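Local coordinates for putative alpha/beta hydrolase fold protein (Candidatus Nitrososphaera gargensis, PDB 5A62) that probably hydrolyses carboxylic esters as a member of the alpha/beta hydrolase fold, at residues D80-R83 and L84-L88; A168-R171 and H172-F176; S219-D222 and V223-R226. All coordinates share one frame; numbering follows the deposited sequence.

Contact 1 of 3, residues D80-R83 and L84-L88; sequences DLRR and LLEHL
Leu-84 packs against the preceding helical turn: its CB lies 3.6 Å from Leu-81 O, and its N donates to Asp-80 O. The stretch forms the end of helix 74-87, which joins strands 52-56 and 93-98 in the alpha/beta hydrolase fold. The helix is amphipathic here. Leu-84 faces Tyr-15 and Tyr-56 of the sheet.

Leu-85 repeats the i to i+4 bond to Leu-81 O. Its side chain crosses that of Leu-81 at a slant, with Leu-81 CD1 3.9 Å from Leu-85 CG. Leu-81 CG is anti to its backbone N (chi1 177°), which carries CD1 forward to the next turn. Tyr-108 of helix 100-111 touches both leucines.

Glu-86 belongs to the polar side. Its chain runs beside that of Arg-82 in the same direction and forms a salt bridge, with Arg-82 NH1 2.9 Å from Glu-86 OE2. The oxygen meets the guanidinium at its edge, nearly in plane, although the two flat groups are turned 59° apart. Glu-86 CG also rests on Arg-82 O, at 3.2 Å.

His-87 adds the last of these backbone bonds, from its N to Arg-83 O. The Arg-83 side chain turns back instead: NH2 makes a weak hydrogen bond, within a salt bridge, to Asp-80 OD1 at 2.7 Å. Arg-59 pairs with Asp-80 OD2. Asp-80 CA lies 3.6 Å above the Arg-83 guanidinium plane, near the rim.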
loop_
_atom_site.group_PDB
_atom_site.type_symbol
_atom_site.label_atom_id
_atom_site.label_comp_id
_atom_site.label_asym_id
_atom_site.label_seq_id
_atom_site.Cartn_x
_atom_site.Cartn_y
_atom_site.Cartn_z
ATOM N N ASP A 80 -9.439 -6.035 11.836
ATOM C CA ASP A 80 -10.178 -5.064 12.665
ATOM C C ASP A 80 -11.600 -5.464 12.766
ATOM O O ASP A 80 -12.237 -5.367 13.839
ATOM C CB ASP A 80 -10.126 -3.650 12.031
ATOM C CG ASP A 80 -8.729 -2.997 12.024
ATOM O OD1 ASP A 80 -7.832 -3.429 12.806
ATOM O OD2 ASP A 80 -8.588 -2.054 11.199
ATOM N N LEU A 81 -12.219 -5.867 11.662
ATOM C CA LEU A 81 -13.633 -6.296 11.659
ATOM C C LEU A 81 -13.805 -7.574 12.454
ATOM O O LEU A 81 -14.794 -7.691 13.213
ATOM C CB LEU A 81 -14.077 -6.536 10.224
ATOM C CG LEU A 81 -15.498 -7.045 10.039
ATOM C CD1 LEU A 81 -16.517 -6.162 10.672
ATOM C CD2 LEU A 81 -15.806 -7.247 8.543
ATOM N N ARG A 82 -12.900 -8.517 12.287
ATOM C CA ARG A 82 -12.969 -9.738 13.073
ATOM C C ARG A 82 -12.957 -9.446 14.545
ATOM O O ARG A 82 -13.804 -10.000 15.289
ATOM C CB ARG A 82 -11.838 -10.677 12.704
ATOM C CG ARG A 82 -11.922 -12.003 13.425
ATOM C CD ARG A 82 -10.634 -12.820 13.259
ATOM N NE ARG A 82 -9.373 -12.032 13.383
ATOM C CZ ARG A 82 -8.726 -11.707 14.504
ATOM N NH1 ARG A 82 -9.148 -12.069 15.704
ATOM N NH2 ARG A 82 -7.619 -10.955 14.414
ATOM N N ARG A 83 -12.109 -8.558 14.965
ATOM C CA ARG A 83 -12.019 -8.220 16.396
ATOM C C ARG A 83 -13.298 -7.583 16.834
ATOM O O ARG A 83 -13.797 -7.854 17.949
ATOM C CB ARG A 83 -10.809 -7.330 16.670
ATOM C CG ARG A 83 -9.517 -8.136 16.536
ATOM C CD ARG A 83 -8.293 -7.544 17.173
ATOM N NE ARG A 83 -8.143 -6.212 16.662
ATOM C CZ ARG A 83 -7.524 -5.871 15.537
ATOM N NH1 ARG A 83 -6.802 -6.749 14.836
ATOM N NH2 ARG A 83 -7.522 -4.571 15.215
ATOM N N LEU A 84 -13.896 -6.714 16.038
ATOM C CA LEU A 84 -15.149 -6.073 16.442
ATOM C C LEU A 84 -16.282 -7.105 16.580
ATOM O O LEU A 84 -17.051 -7.061 17.531
ATOM C CB LEU A 84 -15.549 -4.989 15.413
ATOM C CG LEU A 84 -16.866 -4.290 15.679
ATOM C CD1 LEU A 84 -16.862 -3.522 17.000
ATOM C CD2 LEU A 84 -17.184 -3.367 14.515
ATOM N N LEU A 85 -16.412 -8.034 15.632
ATOM C CA LEU A 85 -17.523 -8.969 15.669
ATOM C C LEU A 85 -17.280 -9.969 16.791
ATOM O O LEU A 85 -18.252 -10.367 17.451
ATOM C CB LEU A 85 -17.684 -9.654 14.303
ATOM C CG LEU A 85 -18.021 -8.671 13.179
ATOM C CD1 LEU A 85 -18.318 -9.471 11.927
ATOM C CD2 LEU A 85 -19.160 -7.703 13.525
ATOM N N GLU A 86 -16.057 -10.329 17.106
ATOM C CA GLU A 86 -15.765 -11.122 18.308
ATOM C C GLU A 86 -16.156 -10.360 19.559
ATOM O O GLU A 86 -16.769 -10.931 20.497
ATOM C CB GLU A 86 -14.300 -11.470 18.420
ATOM C CG GLU A 86 -13.730 -12.379 17.429
ATOM C CD GLU A 86 -12.186 -12.434 17.474
ATOM O OE1 GLU A 86 -11.490 -11.683 18.227
ATOM O OE2 GLU A 86 -11.669 -13.257 16.659
ATOM N N HIS A 87 -15.878 -9.092 19.640
ATOM C CA HIS A 87 -16.168 -8.232 20.826
ATOM C C HIS A 87 -17.619 -8.190 21.068
ATOM O O HIS A 87 -18.029 -8.147 22.275
ATOM C CB HIS A 87 -15.596 -6.856 20.537
ATOM C CG HIS A 87 -15.892 -5.856 21.575
ATOM N ND1 HIS A 87 -15.452 -6.018 22.877
ATOM C CD2 HIS A 87 -16.573 -4.687 21.531
ATOM C CE1 HIS A 87 -15.820 -4.952 23.561
ATOM N NE2 HIS A 87 -16.530 -4.146 22.799
ATOM N N LEU A 88 -18.438 -8.181 20.035
ATOM C CA LEU A 88 -19.864 -8.044 20.142
ATOM C C LEU A 88 -20.542 -9.403 20.198
ATOM O O LEU A 88 -21.769 -9.462 20.268
ATOM C CB LEU A 88 -20.397 -7.167 19.034
ATOM C CG LEU A 88 -19.855 -5.763 19.108
ATOM C CD1 LEU A 88 -20.395 -4.997 17.898
ATOM C CD2 LEU A 88 -20.193 -5.034 20.407
#

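Contact 2 of 3, residues A168-R171 and H172-F176; sequences ADKR and HADFF
Lys-170 and Asp-174 form the salt bridge that spans one helical turn at the start of helix 170-180. Lys-170 NZ lies 2.6 Å from Asp-174 OD2 and uses the syn lone pair of that oxygen. The lysine chain is extended as far as CE, then bends at chi4 (-67°) to bring NZ over to the carboxylate. Its CG lies along the same oxygen at 3.5 Å.

Asp-169 and His-172 meet on another side of the helix start. Asp-169 CB is 3.7 Å from His-172 ND1, and Asp-169 OD2 stands over one ring face, 4.1 Å above the plane and near the rim. Water 1 lies at the ring edge, in plane, 2.7 Å from His-172 ND1. It also accepts from Asp-169 N, so it bridges the two residues.

Asp-169 is the N-cap. Its OD1 accepts from Arg-171 N at 2.8 Å, reached from above the carboxylate plane. Arg-171 NH2 bonds Asp-169 OD2 at 3.2 Å as a salt bridge, on the syn side but tilted well out of both planes. Asp-169 O takes Ala-173 N, with a weak second bond from His-172 N.

Further out, His-172 touches Ile-252 and Glu-253, and Ala-173 touches Leu-157 of helix 149-157. The helix lies in the helical insertion between strands 116-122 and 212-218, where alpha/beta hydrolases usually carry their cap. Asp-174 OD1 pairs with Arg-177, so two cations flank one carboxylate. This would favour its ionised form, and the N-cap Asp-169 probably offsets the positive end of the helix.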
loop_
_atom_site.group_PDB
_atom_site.type_symbol
_atom_site.label_atom_id
_atom_site.label_comp_id
_atom_site.label_asym_id
_atom_site.label_seq_id
_atom_site.Cartn_x
_atom_site.Cartn_y
_atom_site.Cartn_z
ATOM N N ALA A 168 -26.211 16.283 -8.674
ATOM C CA ALA A 168 -27.071 17.315 -9.277
ATOM C C ALA A 168 -27.749 18.242 -8.244
ATOM O O ALA A 168 -27.979 19.397 -8.518
ATOM C CB ALA A 168 -28.140 16.643 -10.103
ATOM N N ASP A 169 -28.030 17.694 -7.062
ATOM C CA ASP A 169 -28.781 18.310 -5.973
ATOM C C ASP A 169 -27.774 18.801 -4.914
ATOM O O ASP A 169 -26.992 17.999 -4.361
ATOM C CB ASP A 169 -29.771 17.252 -5.465
ATOM C CG ASP A 169 -30.726 17.774 -4.370
ATOM O OD1 ASP A 169 -30.478 18.863 -3.758
ATOM O OD2 ASP A 169 -31.702 17.039 -4.148
ATOM N N LYS A 170 -27.746 20.103 -4.619
ATOM C CA LYS A 170 -26.927 20.704 -3.566
ATOM C C LYS A 170 -27.139 19.995 -2.279
ATOM O O LYS A 170 -26.211 19.936 -1.469
ATOM C CB LYS A 170 -27.164 22.234 -3.351
ATOM C CG LYS A 170 -26.277 22.888 -2.256
ATOM C CD LYS A 170 -26.341 24.423 -2.190
ATOM C CE LYS A 170 -25.512 25.001 -1.078
ATOM N NZ LYS A 170 -26.015 24.657 0.235
ATOM N N ARG A 171 -28.338 19.494 -1.988
ATOM C CA ARG A 171 -28.533 18.819 -0.714
ATOM C C ARG A 171 -27.653 17.564 -0.614
ATOM O O ARG A 171 -27.129 17.253 0.473
ATOM C CB ARG A 171 -29.969 18.497 -0.515
ATOM C CG ARG A 171 -30.748 19.805 -0.496
ATOM C CD ARG A 171 -32.225 19.660 -0.317
ATOM N NE ARG A 171 -32.791 19.064 -1.489
ATOM C CZ ARG A 171 -33.696 19.613 -2.284
ATOM N NH1 ARG A 171 -34.163 20.863 -2.068
ATOM N NH2 ARG A 171 -34.129 18.882 -3.325
ATOM N N HIS A 172 -27.493 16.885 -1.736
ATOM C CA HIS A 172 -26.636 15.673 -1.744
ATOM C C HIS A 172 -25.185 16.093 -1.676
ATOM O O HIS A 172 -24.389 15.496 -0.921
ATOM C CB HIS A 172 -26.881 14.863 -3.012
ATOM C CG HIS A 172 -28.201 14.210 -3.049
ATOM N ND1 HIS A 172 -28.845 13.896 -4.221
ATOM C CD2 HIS A 172 -28.986 13.796 -2.049
ATOM C CE1 HIS A 172 -30.005 13.331 -3.917
ATOM N NE2 HIS A 172 -30.086 13.213 -2.606
ATOM N N ALA A 173 -24.772 17.109 -2.414
ATOM C CA ALA A 173 -23.452 17.655 -2.248
ATOM C C ALA A 173 -23.092 18.001 -0.825
ATOM O O ALA A 173 -21.996 17.725 -0.348
ATOM C CB ALA A 173 -23.251 18.855 -3.154
ATOM N N ASP A 174 -24.044 18.629 -0.126
ATOM C CA ASP A 174 -23.759 19.063 1.169
ATOM C C ASP A 174 -23.694 17.902 2.155
ATOM O O ASP A 174 -22.874 17.955 3.088
ATOM C CB ASP A 174 -24.829 20.105 1.604
ATOM C CG ASP A 174 -24.599 21.413 1.009
ATOM O OD1 ASP A 174 -23.555 21.753 0.486
ATOM O OD2 ASP A 174 -25.553 22.248 1.094
ATOM N N PHE A 175 -24.497 16.877 1.968
ATOM C CA PHE A 175 -24.394 15.642 2.740
ATOM C C PHE A 175 -23.008 14.970 2.520
ATOM O O PHE A 175 -22.289 14.677 3.494
ATOM C CB PHE A 175 -25.537 14.752 2.359
ATOM C CG PHE A 175 -25.570 13.374 2.995
ATOM C CD1 PHE A 175 -25.149 13.150 4.277
ATOM C CD2 PHE A 175 -26.074 12.311 2.276
ATOM C CE1 PHE A 175 -25.260 11.853 4.835
ATOM C CE2 PHE A 175 -26.121 11.040 2.828
ATOM C CZ PHE A 175 -25.731 10.844 4.128
ATOM N N PHE A 176 -22.587 14.896 1.267
ATOM C CA PHE A 176 -21.272 14.412 0.976
ATOM C C PHE A 176 -20.198 15.218 1.675
ATOM O O PHE A 176 -19.263 14.649 2.278
ATOM C CB PHE A 176 -21.017 14.398 -0.522
ATOM C CG PHE A 176 -19.619 14.031 -0.902
ATOM C CD1 PHE A 176 -19.263 12.737 -1.045
ATOM C CD2 PHE A 176 -18.693 15.011 -1.117
ATOM C CE1 PHE A 176 -17.962 12.403 -1.384
ATOM C CE2 PHE A 176 -17.400 14.673 -1.488
ATOM C CZ PHE A 176 -17.079 13.358 -1.591
HETATM O O HOH W 1 -28.054 14.477 -6.700
#

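Contact 3 of 3, residues S219-D222 and V223-R226; sequences SDDD and VFMR
Asp-221 OD1 is held by two donors. Phe-224 N reaches it at 3.2 Å with an almost straight N-H, coming from above the carboxylate plane. Water 2 donates to the same oxygen at 3.1 Å. That water also accepts from Val-223 N at 2.9 Å, so a second amide of the helix start is tied to the carboxylate through solvent.

With chi1 of Asp-221 at -172°, CG swings opposite the backbone N and the carboxylate comes to lie beside the Phe-224 side chain. The two point the same way, with their planes 89° apart. Asp-221 OD2 lies at the ring edge, 3.4 Å from Phe-224 CD2. This oxygen is buried and has no hydrogen-bonding partner in the model.

Asp-221 is the N-cap of helix 222-234 and the centre of an inverse gamma turn. It follows strand 212-218, where alpha/beta hydrolases commonly place the acid of the catalytic triad. Its side chain touches His-248, which is consistent with that role, though the role is not confirmed. Phe-224 touches residues of a probable nucleophile elbow.

The backbone of Asp-221 also takes part. Its O accepts from Met-225 N at 2.8 Å. The bend of Met-225 at chi2 (-75°) turns SD back to 3.8 Å from Ser-219 CA. Ser-219 OG bonds to Gly-245 N.

Asp-222 O takes Arg-226 N. Water 3 lies in the guanidinium plane of Arg-226, accepts from its NH1 at 2.8 Å and donates weakly to the same Asp-222 O. Arg-226 NH2 forms a salt bridge with Asp-133.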
loop_
_atom_site.group_PDB
_atom_site.type_symbol
_atom_site.label_atom_id
_atom_site.label_comp_id
_atom_site.label_asym_id
_atom_site.label_seq_id
_atom_site.Cartn_x
_atom_site.Cartn_y
_atom_site.Cartn_z
ATOM N N SER A 219 -25.258 1.912 -12.571
ATOM C CA SER A 219 -24.921 1.687 -13.978
ATOM C C SER A 219 -23.867 2.669 -14.448
ATOM O O SER A 219 -23.143 2.331 -15.377
ATOM C CB SER A 219 -26.175 1.763 -14.851
ATOM O OG SER A 219 -26.637 3.098 -14.969
ATOM N N ASP A 220 -23.749 3.827 -13.838
ATOM C CA ASP A 220 -22.734 4.811 -14.210
ATOM C C ASP A 220 -21.379 4.641 -13.541
ATOM O O ASP A 220 -20.431 5.369 -13.862
ATOM C CB ASP A 220 -23.279 6.222 -13.986
ATOM C CG ASP A 220 -24.393 6.555 -14.932
ATOM O OD1 ASP A 220 -24.378 6.069 -16.099
ATOM O OD2 ASP A 220 -25.287 7.279 -14.515
ATOM N N ASP A 221 -21.243 3.661 -12.637
ATOM C CA ASP A 221 -19.977 3.416 -11.953
ATOM C C ASP A 221 -19.176 2.470 -12.845
ATOM O O ASP A 221 -19.281 1.245 -12.735
ATOM C CB ASP A 221 -20.252 2.790 -10.581
ATOM C CG ASP A 221 -19.010 2.692 -9.735
ATOM O OD1 ASP A 221 -17.870 2.646 -10.295
ATOM O OD2 ASP A 221 -19.110 2.724 -8.457
ATOM N N ASP A 222 -18.388 3.015 -13.762
ATOM C CA ASP A 222 -17.845 2.177 -14.780
ATOM C C ASP A 222 -16.903 1.129 -14.164
ATOM O O ASP A 222 -16.868 0.003 -14.651
ATOM C CB ASP A 222 -17.064 3.038 -15.795
ATOM C CG ASP A 222 -17.971 3.930 -16.682
ATOM O OD1 ASP A 222 -19.159 3.640 -16.885
ATOM O OD2 ASP A 222 -17.467 4.971 -17.169
ATOM N N VAL A 223 -16.088 1.504 -13.186
ATOM C CA VAL A 223 -15.147 0.579 -12.614
ATOM C C VAL A 223 -15.877 -0.574 -11.961
ATOM O O VAL A 223 -15.562 -1.762 -12.219
ATOM C CB VAL A 223 -14.139 1.207 -11.654
ATOM C CG1 VAL A 223 -13.332 0.189 -10.875
ATOM C CG2 VAL A 223 -13.193 2.150 -12.416
ATOM N N PHE A 224 -16.809 -0.269 -11.069
ATOM C CA PHE A 224 -17.501 -1.379 -10.384
ATOM C C PHE A 224 -18.437 -2.128 -11.254
ATOM O O PHE A 224 -18.604 -3.314 -11.070
ATOM C CB PHE A 224 -18.109 -0.920 -9.039
ATOM C CG PHE A 224 -17.043 -0.693 -8.020
ATOM C CD1 PHE A 224 -16.397 -1.765 -7.432
ATOM C CD2 PHE A 224 -16.615 0.565 -7.722
ATOM C CE1 PHE A 224 -15.397 -1.574 -6.520
ATOM C CE2 PHE A 224 -15.617 0.774 -6.792
ATOM C CZ PHE A 224 -15.008 -0.308 -6.188
ATOM N N MET A 225 -19.027 -1.518 -12.288
ATOM C CA MET A 225 -19.784 -2.309 -13.278
ATOM C C MET A 225 -18.934 -3.350 -13.908
ATOM O O MET A 225 -19.305 -4.486 -14.056
ATOM C CB MET A 225 -20.416 -1.434 -14.360
ATOM C CG MET A 225 -21.637 -0.680 -13.880
ATOM S SD MET A 225 -23.109 -1.688 -13.690
ATOM C CE MET A 225 -23.556 -1.878 -15.428
ATOM N N ARG A 226 -17.733 -2.948 -14.298
ATOM C CA ARG A 226 -16.842 -3.863 -14.979
ATOM C C ARG A 226 -16.419 -4.996 -14.006
ATOM O O ARG A 226 -16.449 -6.203 -14.329
ATOM C CB ARG A 226 -15.630 -3.147 -15.517
ATOM C CG ARG A 226 -14.800 -4.069 -16.411
ATOM C CD ARG A 226 -13.415 -3.493 -16.721
ATOM N NE ARG A 226 -12.523 -3.719 -15.590
ATOM C CZ ARG A 226 -11.914 -2.789 -14.834
ATOM N NH1 ARG A 226 -12.095 -1.520 -14.978
ATOM N NH2 ARG A 226 -11.075 -3.242 -13.916
HETATM O O HOH W 2 -15.826 4.172 -11.974
HETATM O O HOH W 3 -14.010 -0.150 -16.525
#

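All three contacts are local, each within a helix or at its start, and none touches another. Contact 1 lies at the end of its helix and is half buried: leucines pack on the sheet and on helix 100-111, while the Arg-82 and Glu-86 pair lies on the more exposed side. Contacts 2 and 3 are both N-caps by aspartate. Contact 2 is at the surface of the helical insertion and relies on charged pairs. Contact 3, partly buried, follows strand 212-218, next to the outermost strand, and relies on amides, water and a ring edge near the probable active site. Contact 1 is on the opposite side of the chain's centre from the other two.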